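Local coordinates for alanyl-tRNA synthetase (Aquifex aeolicus, PDB 3G98), which attaches alanine to its tRNA, the deposited fragment being the C-Ala domain, which brings editing and aminoacylation together on one tRNA, at residues R32-T35 / K36-V40; K63-A66 / K67-I70; E100-K103 / L104-I108. All coordinates share one frame; numbering follows the deposited sequence.

Contact 1: R32-T35 / K36-V40; sequences RQRT and KKDVV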
loop_
_atom_site.group_PDB
_atom_site.type_symbol
_atom_site.label_atom_id
_atom_site.label_comp_id
_atom_site.label_asym_id
_atom_site.label_seq_id
_atom_site.Cartn_x
_atom_site.Cartn_y
_atom_site.Cartn_z
ATOM N N ARG A 32 -0.740 10.057 -3.421
ATOM C CA ARG A 32 0.675 9.995 -3.831
ATOM C C ARG A 32 1.070 11.152 -4.742
ATOM O O ARG A 32 2.228 11.290 -5.118
ATOM C CB ARG A 32 1.058 8.644 -4.457
ATOM C CG ARG A 32 0.174 8.168 -5.589
ATOM C CD ARG A 32 0.397 8.952 -6.869
ATOM N NE ARG A 32 -0.381 8.391 -7.977
ATOM C CZ ARG A 32 0.123 7.593 -8.914
ATOM N NH1 ARG A 32 1.409 7.276 -8.895
ATOM N NH2 ARG A 32 -0.654 7.135 -9.886
ATOM N N GLN A 33 0.088 11.971 -5.086
ATOM C CA GLN A 33 0.308 13.136 -5.935
ATOM C C GLN A 33 0.748 14.326 -5.088
ATOM O O GLN A 33 1.118 15.378 -5.609
ATOM C CB GLN A 33 -0.982 13.480 -6.674
ATOM C CG GLN A 33 -1.465 12.410 -7.630
ATOM C CD GLN A 33 -2.805 12.748 -8.249
ATOM O OE1 GLN A 33 -3.240 13.897 -8.221
ATOM N NE2 GLN A 33 -3.466 11.746 -8.820
ATOM N N ARG A 34 0.710 14.132 -3.775
ATOM C CA ARG A 34 0.980 15.174 -2.795
ATOM C C ARG A 34 2.389 15.738 -2.972
ATOM O O ARG A 34 2.568 16.908 -3.322
ATOM C CB ARG A 34 0.819 14.589 -1.387
ATOM C CG ARG A 34 0.275 15.536 -0.323
ATOM C CD ARG A 34 1.158 16.765 -0.129
ATOM N NE ARG A 34 1.029 17.329 1.214
ATOM C CZ ARG A 34 -0.100 17.826 1.714
ATOM N NH1 ARG A 34 -1.212 17.818 0.993
ATOM N NH2 ARG A 34 -0.116 18.321 2.945
ATOM N N THR A 35 3.387 14.897 -2.726
ATOM C CA THR A 35 4.778 15.299 -2.869
ATOM C C THR A 35 5.469 14.487 -3.958
ATOM O O THR A 35 4.823 13.945 -4.855
ATOM C CB THR A 35 5.564 15.138 -1.543
ATOM O OG1 THR A 35 5.696 13.748 -1.222
ATOM C CG2 THR A 35 4.863 15.866 -0.401
ATOM N N LYS A 36 6.792 14.408 -3.865
ATOM C CA LYS A 36 7.580 13.633 -4.811
ATOM C C LYS A 36 8.250 12.450 -4.119
ATOM O O LYS A 36 9.055 11.745 -4.729
ATOM C CB LYS A 36 8.629 14.522 -5.478
ATOM C CG LYS A 36 8.039 15.599 -6.385
ATOM C CD LYS A 36 9.127 16.392 -7.087
ATOM C CE LYS A 36 10.016 17.115 -6.085
ATOM N NZ LYS A 36 11.113 17.867 -6.756
ATOM N N LYS A 37 7.903 12.237 -2.850
ATOM C CA LYS A 37 8.484 11.150 -2.069
ATOM C C LYS A 37 7.447 10.359 -1.268
ATOM O O LYS A 37 7.781 9.754 -0.256
ATOM C CB LYS A 37 9.557 11.693 -1.121
ATOM C CG LYS A 37 9.055 12.766 -0.164
ATOM C CD LYS A 37 10.164 13.257 0.753
ATOM C CE LYS A 37 10.382 12.306 1.919
ATOM N NZ LYS A 37 11.529 12.737 2.772
ATOM N N ASP A 38 6.197 10.356 -1.727
ATOM C CA ASP A 38 5.114 9.674 -1.014
ATOM C C ASP A 38 5.003 8.191 -1.364
ATOM O O ASP A 38 5.114 7.809 -2.525
ATOM C CB ASP A 38 3.771 10.340 -1.320
ATOM C CG ASP A 38 3.706 11.777 -0.843
ATOM O OD1 ASP A 38 4.234 12.080 0.249
ATOM O OD2 ASP A 38 3.120 12.606 -1.567
ATOM N N VAL A 39 4.781 7.372 -0.341
ATOM C CA VAL A 39 4.425 5.973 -0.506
ATOM C C VAL A 39 3.114 5.793 0.253
ATOM O O VAL A 39 3.015 6.137 1.428
ATOM C CB VAL A 39 5.502 5.010 0.081
ATOM C CG1 VAL A 39 5.094 3.551 -0.140
ATOM C CG2 VAL A 39 6.884 5.276 -0.532
ATOM N N VAL A 40 2.098 5.273 -0.420
ATOM C CA VAL A 40 0.779 5.131 0.195
ATOM C C VAL A 40 0.421 3.659 0.248
ATOM O O VAL A 40 0.439 2.973 -0.779
ATOM C CB VAL A 40 -0.290 5.877 -0.624
ATOM C CG1 VAL A 40 -1.668 5.735 0.015
ATOM C CG2 VAL A 40 0.104 7.340 -0.810
#
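Asp38 turns its carboxylate back over the turn to meet Thr35. Its OD2 accepts from the backbone N of Thr35 at 2.6 Å, a nearly straight bond (162°). The N-H comes from the syn side, 28° out of the carboxylate plane. With CG anti to its own carbonyl carbon (chi1 -63°), the Asp38 carboxylate is brought back to this N-H. The other oxygen, OD1, has a weak bond to His12 on strand 9-17. Replacing Asp38 with an alanine would probably leave the Thr35 N-H without its acceptor and the turn freer to open. Thr35 OG1 accepts from Lys37 N at 3.1 Å, as in an ST turn, but the position of this hydroxyl is less sure. Arg32 makes the apolar part of the contact: its CB lies 4.0 Å from Val40 CG2. Beyond CB the Arg32 chain leaves this region, and its guanidinium group forms salt bridges with Asp29 and Asp86 and a hydrogen bond to the carbonyl of Val56. Ser57 OG bonds both Arg32 O and Asp38 N. The turn leads from helix 21-31 into strand 38-46. That strand runs parallel to strand 9-17 beside it, so this is the return turn of a beta-alpha-beta crossover.

Contact 2: K63-A66 / K67-I70; sequences KVNA and KEVI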
loop_
_atom_site.group_PDB
_atom_site.type_symbol
_atom_site.label_atom_id
_atom_site.label_comp_id
_atom_site.label_asym_id
_atom_site.label_seq_id
_atom_site.Cartn_x
_atom_site.Cartn_y
_atom_site.Cartn_z
ATOM N N LYS A 63 12.757 3.573 -7.290
ATOM C CA LYS A 63 13.209 3.358 -5.924
ATOM C C LYS A 63 12.274 2.432 -5.168
ATOM O O LYS A 63 12.725 1.499 -4.500
ATOM C CB LYS A 63 13.340 4.689 -5.187
ATOM C CG LYS A 63 14.463 5.555 -5.730
ATOM C CD LYS A 63 14.486 6.931 -5.092
ATOM C CE LYS A 63 15.523 7.810 -5.782
ATOM N NZ LYS A 63 15.597 9.182 -5.216
ATOM N N VAL A 64 10.977 2.708 -5.275
ATOM C CA VAL A 64 9.938 1.897 -4.645
ATOM C C VAL A 64 8.983 1.419 -5.724
ATOM O O VAL A 64 8.110 2.162 -6.178
ATOM C CB VAL A 64 9.149 2.678 -3.578
ATOM C CG1 VAL A 64 8.099 1.768 -2.924
ATOM C CG2 VAL A 64 10.095 3.255 -2.536
ATOM N N ASN A 65 9.180 0.177 -6.146
ATOM C CA ASN A 65 8.416 -0.404 -7.236
ATOM C C ASN A 65 7.148 -1.063 -6.698
ATOM O O ASN A 65 7.212 -2.094 -6.016
ATOM C CB ASN A 65 9.289 -1.415 -7.986
ATOM C CG ASN A 65 8.682 -1.844 -9.301
ATOM O OD1 ASN A 65 7.469 -1.998 -9.415
ATOM N ND2 ASN A 65 9.525 -2.036 -10.308
ATOM N N ALA A 66 5.995 -0.469 -6.998
ATOM C CA ALA A 66 4.741 -0.973 -6.443
ATOM C C ALA A 66 4.426 -2.386 -6.941
ATOM O O ALA A 66 3.759 -3.150 -6.248
ATOM C CB ALA A 66 3.584 -0.018 -6.733
ATOM N N LYS A 67 4.912 -2.718 -8.137
ATOM C CA LYS A 67 4.799 -4.066 -8.688
ATOM C C LYS A 67 5.403 -5.105 -7.746
ATOM O O LYS A 67 4.810 -6.160 -7.508
ATOM C CB LYS A 67 5.521 -4.151 -10.040
ATOM C CG LYS A 67 4.654 -3.971 -11.272
ATOM C CD LYS A 67 5.475 -4.248 -12.543
ATOM C CE LYS A 67 4.608 -4.812 -13.654
ATOM N NZ LYS A 67 5.385 -5.060 -14.894
ATOM N N GLU A 68 6.600 -4.816 -7.234
ATOM C CA GLU A 68 7.294 -5.740 -6.347
ATOM C C GLU A 68 6.652 -5.716 -4.967
ATOM O O GLU A 68 6.312 -6.752 -4.400
ATOM C CB GLU A 68 8.765 -5.345 -6.198
ATOM C CG GLU A 68 9.543 -5.274 -7.494
ATOM C CD GLU A 68 11.001 -4.941 -7.260
ATOM O OE1 GLU A 68 11.529 -5.320 -6.192
ATOM O OE2 GLU A 68 11.616 -4.307 -8.144
ATOM N N VAL A 69 6.495 -4.512 -4.443
ATOM C CA VAL A 69 6.055 -4.302 -3.074
ATOM C C VAL A 69 4.635 -4.816 -2.820
ATOM O O VAL A 69 4.334 -5.295 -1.732
ATOM C CB VAL A 69 6.151 -2.812 -2.711
ATOM C CG1 VAL A 69 5.712 -2.583 -1.276
ATOM C CG2 VAL A 69 7.576 -2.328 -2.906
ATOM N N ILE A 70 3.767 -4.715 -3.817
ATOM C CA ILE A 70 2.386 -5.160 -3.633
ATOM C C ILE A 70 2.377 -6.662 -3.356
ATOM O O ILE A 70 1.610 -7.148 -2.541
ATOM C CB ILE A 70 1.491 -4.807 -4.839
ATOM C CG1 ILE A 70 0.004 -4.951 -4.484
ATOM C CG2 ILE A 70 1.848 -5.651 -6.062
ATOM C CD1 ILE A 70 -0.517 -3.884 -3.538
#
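Asn65 caps the start of helix 66-76 and meets Lys67 and Glu68 with its side chain. Its CB sits against the Glu68 side chain, 3.7 Å from OE2. Next along, CG of Asn65 touches two carbons, Glu68 CG and Lys67 CB, each 4.0 Å away. At the tip the branches part. OD1 accepts from Lys67 N at 2.9 Å, a weak and bent capping bond (128°). ND2 lies 3.8 Å from Glu68 OE2, with the amide and carboxylate planes turned 43° apart. With CG anti to the backbone N (chi1 -168°), the amide points the same way as the Lys67 side chain beside it, and OD1 can reach the Lys67 N-H.

The carbonyl of Asn65 also takes part. It accepts from Val69 N at 3.0 Å, almost in line with the C=O, and it has a weak second bond from Glu68 N. Ala66 O then takes Ile70 N, which continues the helical pattern. Just before the cap, Val64 CG1 packs on Val69 CG2 at 4.1 Å. This pairing of the residue before the N-cap with one in the first turn is a hydrophobic staple.

Ala66 and Ile70 face the sheet, where they touch Ile54 on strand 49-56 and Ala88 on strand 87-92. Val64 reaches Val56 on strand 49-56 and Leu109 on helix 98-110. Val69 packs on Leu105 of that same helix.

Contact 3: E100-K103 / L104-I108; sequences EAVK and LLKEI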
loop_
_atom_site.group_PDB
_atom_site.type_symbol
_atom_site.label_atom_id
_atom_site.label_comp_id
_atom_site.label_asym_id
_atom_site.label_seq_id
_atom_site.Cartn_x
_atom_site.Cartn_y
_atom_site.Cartn_z
ATOM N N GLU A 100 1.096 -6.230 10.517
ATOM C CA GLU A 100 2.292 -6.978 10.149
ATOM C C GLU A 100 2.754 -6.618 8.724
ATOM O O GLU A 100 3.958 -6.534 8.444
ATOM C CB GLU A 100 2.034 -8.478 10.281
ATOM C CG GLU A 100 1.934 -8.987 11.728
ATOM C CD GLU A 100 0.678 -8.539 12.488
ATOM O OE1 GLU A 100 -0.347 -8.175 11.865
ATOM O OE2 GLU A 100 0.719 -8.554 13.737
ATOM N N ALA A 101 1.798 -6.396 7.829
ATOM C CA ALA A 101 2.123 -5.950 6.468
ATOM C C ALA A 101 2.779 -4.566 6.489
ATOM O O ALA A 101 3.714 -4.299 5.718
ATOM C CB ALA A 101 0.866 -5.936 5.588
ATOM N N VAL A 102 2.288 -3.689 7.369
ATOM C CA VAL A 102 2.850 -2.339 7.496
ATOM C C VAL A 102 4.282 -2.410 8.011
ATOM O O VAL A 102 5.176 -1.727 7.488
ATOM C CB VAL A 102 2.008 -1.434 8.427
ATOM C CG1 VAL A 102 2.768 -0.134 8.740
ATOM C CG2 VAL A 102 0.659 -1.125 7.790
ATOM N N LYS A 103 4.502 -3.244 9.022
ATOM C CA LYS A 103 5.851 -3.435 9.554
ATOM C C LYS A 103 6.821 -3.881 8.456
ATOM O O LYS A 103 7.916 -3.319 8.322
ATOM C CB LYS A 103 5.825 -4.436 10.711
ATOM C CG LYS A 103 7.132 -4.567 11.476
ATOM C CD LYS A 103 6.964 -5.500 12.681
ATOM C CE LYS A 103 6.904 -6.964 12.238
ATOM N NZ LYS A 103 6.509 -7.901 13.330
ATOM N N LEU A 104 6.410 -4.872 7.664
ATOM C CA LEU A 104 7.206 -5.349 6.530
ATOM C C LEU A 104 7.503 -4.238 5.521
ATOM O O LEU A 104 8.628 -4.109 5.054
ATOM C CB LEU A 104 6.511 -6.523 5.818
ATOM C CG LEU A 104 7.217 -7.078 4.565
ATOM C CD1 LEU A 104 8.639 -7.515 4.882
ATOM C CD2 LEU A 104 6.452 -8.238 3.955
ATOM N N LEU A 105 6.492 -3.449 5.172
ATOM C CA LEU A 105 6.685 -2.352 4.220
ATOM C C LEU A 105 7.699 -1.346 4.741
ATOM O O LEU A 105 8.551 -0.858 3.986
ATOM C CB LEU A 105 5.350 -1.651 3.899
ATOM C CG LEU A 105 5.425 -0.468 2.931
ATOM C CD1 LEU A 105 6.092 -0.859 1.623
ATOM C CD2 LEU A 105 4.028 0.121 2.688
ATOM N N LYS A 106 7.625 -1.017 6.027
ATOM C CA LYS A 106 8.599 -0.090 6.583
ATOM C C LYS A 106 9.998 -0.667 6.482
ATOM O O LYS A 106 10.954 0.052 6.194
ATOM C CB LYS A 106 8.275 0.258 8.035
ATOM C CG LYS A 106 7.032 1.118 8.188
ATOM C CD LYS A 106 6.744 1.370 9.654
ATOM C CE LYS A 106 5.416 2.075 9.850
ATOM N NZ LYS A 106 5.190 2.397 11.300
ATOM N N GLU A 107 10.120 -1.967 6.716
ATOM C CA GLU A 107 11.421 -2.628 6.617
ATOM C C GLU A 107 11.903 -2.616 5.172
ATOM O O GLU A 107 13.096 -2.455 4.898
ATOM C CB GLU A 107 11.327 -4.063 7.131
ATOM C CG GLU A 107 12.653 -4.806 7.081
ATOM C CD GLU A 107 13.700 -4.154 7.957
ATOM O OE1 GLU A 107 13.646 -4.355 9.189
ATOM O OE2 GLU A 107 14.574 -3.439 7.417
ATOM N N ILE A 108 10.966 -2.784 4.244
ATOM C CA ILE A 108 11.298 -2.729 2.832
ATOM C C ILE A 108 11.793 -1.335 2.456
ATOM O O ILE A 108 12.831 -1.192 1.812
ATOM C CB ILE A 108 10.110 -3.137 1.946
ATOM C CG1 ILE A 108 9.917 -4.657 1.988
ATOM C CG2 ILE A 108 10.329 -2.668 0.504
ATOM C CD1 ILE A 108 8.615 -5.132 1.346
#
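One turn of helix 98-110, near the end of the chain, brings the side chains of Val102 and Lys106 together at a slant. Their contact is between carbons: Val102 CG1 lies 3.6 Å from Lys106 CE. The Lys106 chain starts with CG anti to its own carbonyl carbon (chi1 -70°) and stays extended beyond it. It therefore runs back along the helix toward the earlier turn. On the way CG passes 3.5 Å from Val102 O, and CE then lies against the valine methyl. The amino group continues past Val102 and forms a salt bridge with Glu4. A charged end is thus carried on an apolar stem that covers part of the valine.

Four i to i+4 backbone bonds hold the turn. Leu104 N bonds Glu100 O at 3.1 Å, and Leu105 N bonds Ala101 O at 3.0 Å. The CB of Leu105 also lies close to that carbonyl, 3.6 Å from Ala101 O. Lys106 N meets Val102 O at 2.9 Å, so this carbonyl is bonded by the N-H of the same lysine whose chain passes it. Glu107 N bonds Lys103 O at 3.0 Å.

The buried side of the helix is made by Ala101, Val102 and Leu105, which all touch Phe41 on strand 38-46. Val102 and Lys106 also reach Tyr13 on strand 9-17, and Leu105 and Lys106 reach Leu11. Leu104 packs on Val76 of helix 66-76.

In the fold
The three contacts follow one another along the chain and span both faces of the central sheet. Contact 1 is the return from helix 21-31, which covers one face. Contacts 2 and 3 belong to the two helices on the opposite face. Strand 38-46 joins the faces: Val39 CG2 reaches Val64 CG2 of contact 2 at 4.3 Å. Contact 2 meets contact 3 where Val69 CG1 touches Leu105 CD1 at 3.4 Å, packing the two helices together. The centres of contact 1 and contact 2 are about 14 Å apart. Those of contact 2 and contact 3 are about 13 Å apart. Contact 1 and contact 3 have centres about 18 Å apart and do not touch; their nearest atoms are about 5 Å apart.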